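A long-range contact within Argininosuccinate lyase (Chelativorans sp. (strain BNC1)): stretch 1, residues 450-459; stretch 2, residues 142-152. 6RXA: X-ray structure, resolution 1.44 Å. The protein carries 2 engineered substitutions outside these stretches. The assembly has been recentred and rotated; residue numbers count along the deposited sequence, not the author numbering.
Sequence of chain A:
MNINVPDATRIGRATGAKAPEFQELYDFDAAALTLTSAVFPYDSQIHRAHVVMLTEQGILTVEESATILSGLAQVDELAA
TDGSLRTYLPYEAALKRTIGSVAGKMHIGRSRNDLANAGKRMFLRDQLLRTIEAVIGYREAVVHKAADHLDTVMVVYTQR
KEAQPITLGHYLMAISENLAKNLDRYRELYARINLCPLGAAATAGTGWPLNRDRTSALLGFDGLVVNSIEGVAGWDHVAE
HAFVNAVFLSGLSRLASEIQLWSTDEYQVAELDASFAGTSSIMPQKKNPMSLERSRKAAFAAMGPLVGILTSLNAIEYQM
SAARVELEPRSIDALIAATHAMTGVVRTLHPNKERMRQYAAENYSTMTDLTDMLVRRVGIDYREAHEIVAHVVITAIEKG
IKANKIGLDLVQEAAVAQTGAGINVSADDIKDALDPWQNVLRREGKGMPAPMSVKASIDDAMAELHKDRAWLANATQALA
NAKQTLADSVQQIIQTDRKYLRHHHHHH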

# COMPACT_ATOMS: atom_id res chain seq x y z
N ALA A 450 -3.43 -30.11 25.68
CA ALA A 450 -3.74 -30.77 26.94
C ALA A 450 -3.75 -29.75 28.08
O ALA A 450 -2.90 -28.85 28.11
CB ALA A 450 -2.68 -31.83 27.24
N PRO A 451 -4.69 -29.86 29.02
CA PRO A 451 -4.76 -28.85 30.09
C PRO A 451 -3.45 -28.57 30.82
O PRO A 451 -3.17 -27.41 31.14
CB PRO A 451 -5.83 -29.43 31.04
CG PRO A 451 -6.73 -30.19 30.14
CD PRO A 451 -5.85 -30.78 29.04
N MET A 452 -2.66 -29.60 31.14
CA MET A 452 -1.42 -29.37 31.86
C MET A 452 -0.46 -28.52 31.04
O MET A 452 0.28 -27.69 31.59
CB MET A 452 -0.78 -30.70 32.25
CG MET A 452 -1.43 -31.39 33.45
SD MET A 452 -1.39 -30.42 34.98
CE MET A 452 -2.91 -29.47 34.87
N SER A 453 -0.47 -28.70 29.71
CA SER A 453 0.41 -27.94 28.84
C SER A 453 -0.07 -26.50 28.71
O SER A 453 0.72 -25.56 28.77
CB SER A 453 0.48 -28.57 27.45
OG SER A 453 0.92 -29.91 27.52
N VAL A 454 -1.38 -26.31 28.51
CA VAL A 454 -1.90 -24.95 28.41
C VAL A 454 -1.69 -24.22 29.73
O VAL A 454 -1.33 -23.03 29.73
CB VAL A 454 -3.37 -24.95 27.97
CG1 VAL A 454 -3.91 -23.52 27.91
CG2 VAL A 454 -3.52 -25.62 26.62
N LYS A 455 -1.88 -24.90 30.86
CA LYS A 455 -1.67 -24.23 32.15
C LYS A 455 -0.22 -23.80 32.31
O LYS A 455 0.06 -22.71 32.84
CB LYS A 455 -2.11 -25.15 33.29
CG LYS A 455 -1.98 -24.55 34.69
CD LYS A 455 -2.68 -23.20 34.82
CE LYS A 455 -2.88 -22.79 36.28
NZ LYS A 455 -1.62 -22.77 37.06
N ALA A 456 0.72 -24.61 31.83
CA ALA A 456 2.12 -24.19 31.86
C ALA A 456 2.31 -22.89 31.09
O ALA A 456 3.02 -21.98 31.55
CB ALA A 456 3.02 -25.28 31.29
N SER A 457 1.68 -22.79 29.91
CA SER A 457 1.79 -21.57 29.12
C SER A 457 1.12 -20.40 29.82
O SER A 457 1.61 -19.27 29.75
CB SER A 457 1.15 -21.78 27.74
OG SER A 457 1.99 -22.56 26.91
N ILE A 458 0.00 -20.65 30.50
CA ILE A 458 -0.66 -19.59 31.25
C ILE A 458 0.25 -19.09 32.37
O ILE A 458 0.41 -17.88 32.56
CB ILE A 458 -2.03 -20.05 31.77
CG1 ILE A 458 -3.02 -20.19 30.60
CG2 ILE A 458 -2.55 -19.07 32.83
CD1 ILE A 458 -4.33 -20.84 31.00
N ASP A 459 0.85 -20.02 33.12
CA ASP A 459 1.76 -19.62 34.19
C ASP A 459 2.89 -18.75 33.65
O ASP A 459 3.23 -17.71 34.24
CB ASP A 459 2.34 -20.86 34.88
CG ASP A 459 1.33 -21.63 35.70
OD1 ASP A 459 0.22 -21.12 35.96
OD2 ASP A 459 1.65 -22.78 36.09
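Stretch 2, residues 142-152: VVHKAADHLDT

Two segments far apart in sequence often pack through a few large aliphatic side chains. The contact between residues 142-152 and 450-459 of this argininosuccinate lyase is a compact example. The touching residues are separated by at least 300 positions in the chain, yet 358 Å² of surface, summed over both sides, is buried between them. No hydrogen bond or salt bridge crosses the contact, so it rests on apolar packing and on shape.

Stretch 1 is helical from Pro 451 onward, the helix running on past Asp 459, with Ala 450 at the N-cap position. Stretch 2 enters as the last part of a helix that begins earlier in the chain, then leaves helical geometry and closes with a type I beta turn from His 149 to Thr 152. The two helices run in nearly opposite directions, with a signed crossing angle of -151° and a closest axial approach of 10.3 Å. Along this antiparallel course, Ile 458 lies by Val 143, their CA atoms 6.6 Å apart, and Pro 451 by Leu 150, their CA atoms 5.2 Å apart. Beyond its helix, then, stretch 2 comes close to the first turn of stretch 1.

Leu 150 covers the most surface. Its phi/psi of -69/-23 belongs to the turn, and its CA-to-CB bond points toward stretch 1. With chi1 m and chi2 t, the side chain reaches obliquely toward the helix of stretch 1 and places Leu 150 CD2 3.5 Å from CG1 of Val 454 and 3.8 Å from CD1 of Ile 458. The first and second of these partners are four residues apart, about one helical turn, which is why a single leucine can meet both. Leu 150 CD1 also lies 4.3 Å from CB of Lys 455, whose amine leads away from the contact: Lys 455 NZ forms a salt bridge with Asp 459 OD1 at 2.7 Å, within stretch 1.

Ile 458 answers from the other side. Its CA-to-CB bond points toward stretch 2, and its m, t rotamer carries Ile 458 CD1 to Ala 146 and Ala 147. At the alanines the isoleucine is nearest backbone atoms: Ile 458 CD1 is 3.6 Å from Ala 147 CA and 3.9 Å from Ala 146 C, against 4.1 Å from CB of either alanine. Farther along, CG2 of Ile 458 meets CG1 of Val 143 at 4.1 Å.

Pro 451 completes the contact at the start of its helix. Its ring packs beside the turn, with Pro 451 CG 3.5 Å from the carbonyl O of Leu 150 and Pro 451 CB 4.3 Å from Leu 150 CB. Within the turn, His 149 ND1 and Thr 152 OG1 share a hydrogen bond of 2.7 Å. The general lesson is economical: three residues, Leu 150, Ile 458 and Pro 451, provide most of the buried surface.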

# COMPACT_ATOMS: atom_id res chain seq x y z
N VAL A 142 -7.26 -11.97 27.41
CA VAL A 142 -7.05 -13.22 26.68
C VAL A 142 -6.56 -14.32 27.62
O VAL A 142 -7.08 -15.44 27.60
CB VAL A 142 -6.05 -12.96 25.54
CG1 VAL A 142 -5.48 -14.24 24.96
CG2 VAL A 142 -6.71 -12.12 24.44
N VAL A 143 -5.53 -14.04 28.42
CA VAL A 143 -4.96 -15.05 29.29
C VAL A 143 -5.93 -15.43 30.40
O VAL A 143 -6.08 -16.61 30.74
CB VAL A 143 -3.61 -14.56 29.86
CG1 VAL A 143 -3.08 -15.54 30.89
CG2 VAL A 143 -2.60 -14.39 28.75
N HIS A 144 -6.60 -14.43 30.99
CA HIS A 144 -7.53 -14.71 32.08
C HIS A 144 -8.73 -15.50 31.58
O HIS A 144 -9.24 -16.38 32.28
CB HIS A 144 -7.91 -13.40 32.77
CG HIS A 144 -6.73 -12.64 33.30
ND1 HIS A 144 -6.84 -11.38 33.84
CD2 HIS A 144 -5.42 -12.96 33.35
CE1 HIS A 144 -5.64 -10.96 34.21
NE2 HIS A 144 -4.76 -11.90 33.92
N LYS A 145 -9.18 -15.22 30.34
CA LYS A 145 -10.22 -16.04 29.72
C LYS A 145 -9.73 -17.46 29.47
O LYS A 145 -10.44 -18.43 29.76
CB LYS A 145 -10.67 -15.37 28.41
CG LYS A 145 -11.94 -15.95 27.78
CD LYS A 145 -13.22 -15.57 28.52
CE LYS A 145 -14.45 -15.82 27.65
NZ LYS A 145 -15.67 -15.29 28.30
N ALA A 146 -8.50 -17.61 28.96
CA ALA A 146 -7.97 -18.94 28.72
C ALA A 146 -7.98 -19.78 29.98
O ALA A 146 -8.28 -20.98 29.95
CB ALA A 146 -6.54 -18.85 28.18
N ALA A 147 -7.65 -19.16 31.12
CA ALA A 147 -7.53 -19.90 32.37
C ALA A 147 -8.84 -20.54 32.80
O ALA A 147 -8.82 -21.51 33.55
CB ALA A 147 -7.00 -18.97 33.45
N ASP A 148 -9.97 -20.02 32.34
CA ASP A 148 -11.28 -20.58 32.66
C ASP A 148 -11.75 -21.61 31.65
O ASP A 148 -12.85 -22.15 31.79
CB ASP A 148 -12.32 -19.46 32.74
CG ASP A 148 -12.20 -18.63 34.00
OD1 ASP A 148 -11.57 -19.10 34.98
OD2 ASP A 148 -12.75 -17.51 34.01
N HIS A 149 -10.94 -21.90 30.62
CA HIS A 149 -11.38 -22.74 29.51
C HIS A 149 -10.38 -23.83 29.15
O HIS A 149 -10.30 -24.24 28.00
CB HIS A 149 -11.75 -21.88 28.31
CG HIS A 149 -13.00 -21.11 28.55
ND1 HIS A 149 -14.25 -21.69 28.49
CD2 HIS A 149 -13.20 -19.83 28.95
CE1 HIS A 149 -15.17 -20.79 28.81
NE2 HIS A 149 -14.55 -19.65 29.08
N LEU A 150 -9.69 -24.38 30.15
CA LEU A 150 -8.75 -25.46 29.91
C LEU A 150 -9.46 -26.75 29.52
O LEU A 150 -8.83 -27.63 28.93
CB LEU A 150 -7.94 -25.73 31.18
CG LEU A 150 -7.04 -24.58 31.65
CD1 LEU A 150 -6.38 -24.91 32.98
CD2 LEU A 150 -5.99 -24.26 30.60
N ASP A 151 -10.74 -26.88 29.89
CA ASP A 151 -11.53 -28.07 29.60
C ASP A 151 -12.56 -27.84 28.51
O ASP A 151 -13.42 -28.70 28.29
CB ASP A 151 -12.27 -28.55 30.85
CG ASP A 151 -11.35 -28.98 31.97
OD1 ASP A 151 -10.24 -29.46 31.67
OD2 ASP A 151 -11.74 -28.85 33.14
N THR A 152 -12.54 -26.68 27.85
CA THR A 152 -13.57 -26.34 26.86
C THR A 152 -13.13 -26.91 25.51
O THR A 152 -12.57 -26.23 24.66
CB THR A 152 -13.78 -24.83 26.81
OG1 THR A 152 -14.20 -24.39 28.11
CG2 THR A 152 -14.84 -24.46 25.80